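Local coordinates for mandelate racemase/muconate lactonizing enzyme family protein (Bradyrhizobium sp. ORS 278, PDB 3TOY) that belongs to the mandelate racemase/muconate lactonizing enzyme family, with an N-terminal capping domain joined to an enolase-type barrel domain that binds a metal ion, at residues F75-L80 / D294-G299. Numbering follows the deposited sequence.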
loop_
_atom_site.group_PDB
_atom_site.type_symbol
_atom_site.label_atom_id
_atom_site.label_comp_id
_atom_site.label_asym_id
_atom_site.label_seq_id
_atom_site.Cartn_x
_atom_site.Cartn_y
_atom_site.Cartn_z
ATOM N N PHE A 75 6.729 19.366 -35.938
ATOM C CA PHE A 75 7.770 18.447 -36.410
ATOM C C PHE A 75 7.087 17.116 -36.584
ATOM O O PHE A 75 6.429 16.626 -35.653
ATOM C CB PHE A 75 8.909 18.326 -35.393
ATOM C CG PHE A 75 9.898 17.244 -35.716
ATOM C CD1 PHE A 75 10.768 17.371 -36.794
ATOM C CD2 PHE A 75 9.966 16.089 -34.942
ATOM C CE1 PHE A 75 11.671 16.384 -37.079
ATOM C CE2 PHE A 75 10.869 15.096 -35.240
ATOM C CZ PHE A 75 11.726 15.235 -36.300
ATOM N N ALA A 76 7.232 16.520 -37.769
ATOM C CA ALA A 76 6.422 15.372 -38.124
ATOM C C ALA A 76 7.151 14.039 -37.996
ATOM O O ALA A 76 6.564 12.983 -38.277
ATOM C CB ALA A 76 5.856 15.547 -39.540
ATOM N N TYR A 77 8.416 14.090 -37.573
ATOM C CA TYR A 77 9.241 12.894 -37.410
ATOM C C TYR A 77 9.667 12.210 -38.709
ATOM O O TYR A 77 10.844 11.920 -38.890
ATOM C CB TYR A 77 8.550 11.868 -36.501
ATOM C CG TYR A 77 8.678 12.216 -35.025
ATOM C CD1 TYR A 77 9.801 11.824 -34.294
ATOM C CD2 TYR A 77 7.692 12.945 -34.377
ATOM C CE1 TYR A 77 9.921 12.149 -32.933
ATOM C CE2 TYR A 77 7.813 13.276 -33.014
ATOM C CZ TYR A 77 8.924 12.869 -32.314
ATOM O OH TYR A 77 9.048 13.193 -30.968
ATOM N N THR A 78 8.699 11.932 -39.579
ATOM C CA THR A 78 8.938 11.176 -40.823
ATOM C C THR A 78 8.095 11.759 -41.966
ATOM O O THR A 78 7.012 12.286 -41.729
ATOM C CB THR A 78 8.636 9.669 -40.640
ATOM O OG1 THR A 78 8.766 8.988 -41.893
ATOM C CG2 THR A 78 7.215 9.447 -40.104
ATOM N N ARG A 79 8.585 11.694 -43.204
ATOM C CA ARG A 79 7.831 12.302 -44.315
ATOM C C ARG A 79 6.493 11.584 -44.496
ATOM O O ARG A 79 5.504 12.159 -44.952
ATOM C CB ARG A 79 8.646 12.298 -45.619
ATOM C CG ARG A 79 8.931 10.914 -46.178
ATOM C CD ARG A 79 8.877 10.896 -47.712
ATOM N NE ARG A 79 9.962 11.661 -48.327
ATOM C CZ ARG A 79 9.801 12.791 -49.018
ATOM N NH1 ARG A 79 8.590 13.310 -49.203
ATOM N NH2 ARG A 79 10.862 13.400 -49.535
ATOM N N LEU A 80 6.461 10.319 -44.102
ATOM C CA LEU A 80 5.236 9.541 -44.129
ATOM C C LEU A 80 4.062 10.235 -43.411
ATOM O O LEU A 80 2.904 10.079 -43.795
ATOM C CB LEU A 80 5.522 8.157 -43.543
ATOM C CG LEU A 80 4.469 7.067 -43.600
ATOM C CD1 LEU A 80 5.158 5.705 -43.737
ATOM C CD2 LEU A 80 3.613 7.133 -42.346
ATOM N N ASP A 294 5.922 17.675 -25.032
ATOM C CA ASP A 294 6.030 18.230 -26.386
ATOM C C ASP A 294 4.739 18.994 -26.643
ATOM O O ASP A 294 3.632 18.446 -26.492
ATOM C CB ASP A 294 6.157 17.059 -27.372
ATOM C CG ASP A 294 6.433 17.512 -28.808
ATOM O OD1 ASP A 294 5.842 18.536 -29.244
ATOM O OD2 ASP A 294 7.237 16.831 -29.477
ATOM N N LEU A 295 4.853 20.264 -27.008
ATOM C CA LEU A 295 3.653 21.036 -27.274
ATOM C C LEU A 295 2.770 20.383 -28.343
ATOM O O LEU A 295 1.577 20.629 -28.359
ATOM C CB LEU A 295 4.010 22.477 -27.675
ATOM C CG LEU A 295 4.391 23.368 -26.491
ATOM C CD1 LEU A 295 5.167 24.614 -26.971
ATOM C CD2 LEU A 295 3.174 23.781 -25.688
ATOM N N MET A 296 3.352 19.570 -29.226
ATOM C CA MET A 296 2.567 18.910 -30.281
ATOM C C MET A 296 1.722 17.762 -29.746
ATOM O O MET A 296 0.804 17.310 -30.418
ATOM C CB MET A 296 3.466 18.262 -31.327
ATOM C CG MET A 296 4.477 19.117 -31.992
ATOM S SD MET A 296 5.150 18.095 -33.325
ATOM C CE MET A 296 6.256 16.948 -32.488
ATOM N N LYS A 297 2.059 17.243 -28.565
ATOM C CA LYS A 297 1.373 16.011 -28.084
ATOM C C LYS A 297 0.652 16.246 -26.755
ATOM O O LYS A 297 -0.303 15.543 -26.411
ATOM C CB LYS A 297 2.387 14.878 -27.932
ATOM C CG LYS A 297 3.017 14.450 -29.247
ATOM C CD LYS A 297 3.799 13.163 -29.109
ATOM C CE LYS A 297 4.240 12.626 -30.472
ATOM N NZ LYS A 297 4.962 11.321 -30.385
ATOM N N VAL A 298 1.088 17.267 -26.037
ATOM C CA VAL A 298 0.448 17.654 -24.773
ATOM C C VAL A 298 -0.870 18.438 -24.905
ATOM O O VAL A 298 -1.542 18.681 -23.896
ATOM C CB VAL A 298 1.446 18.432 -23.884
ATOM C CG1 VAL A 298 1.516 19.889 -24.318
ATOM C CG2 VAL A 298 1.017 18.389 -22.404
ATOM N N GLY A 299 -1.273 18.801 -26.130
ATOM C CA GLY A 299 -2.476 19.649 -26.307
ATOM C C GLY A 299 -2.176 21.135 -26.473
ATOM O O GLY A 299 -2.970 21.993 -26.067
HETATM O O HOH W 1 7.042 14.090 -29.603
#
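M296 reaches across to the backbone of F75, its SD only 3.0 Å from F75 O, a buried carbonyl with no hydrogen-bonding partner in the model; the sulfur approaches it closely but has no proton to give. The thioether chain bends at its last torsion (chi3 -76°), which carries the terminal methyl past this oxygen to the Y77 ring, with CE 4.0 Å from Y77 CE2. The same methyl lies 4.2 Å from F75 CB, so the one methyl touches both F75 and Y77.

Polar contact is made through water. Y77 OH is 2.6 Å from a water lying in the plane of its ring, and that water donates to D294 OD2 at 2.8 Å. This carboxylate oxygen is also hydrogen-bonded to H321 ND1. The K297 amine lies obliquely to the Y77 ring, with NZ 4.3 Å from Y77 CE2, yet its hydrogen bonds go to N272 OD1 and to the backbone oxygen of L117 of the second subunit, whose L116 packs on Y77 and K297.

Behind these contacts, D294 OD1 accepts from M296 N at 2.7 Å, closing an Asx turn that ties the water-bound carboxylate to the residue bearing the thioether. Within 75-80, F75 CE2 sits 3.5 Å above the Y77 ring plane, toward its rim, and F75 also stacks on F345.

The contact thus joins the capping domain to the barrel domain: the loop between strand 69-75 and helix 82-95 meets the one between strand 290-291 and helix 300-314, with F75 resting on strand 50-64 through I52 and L57.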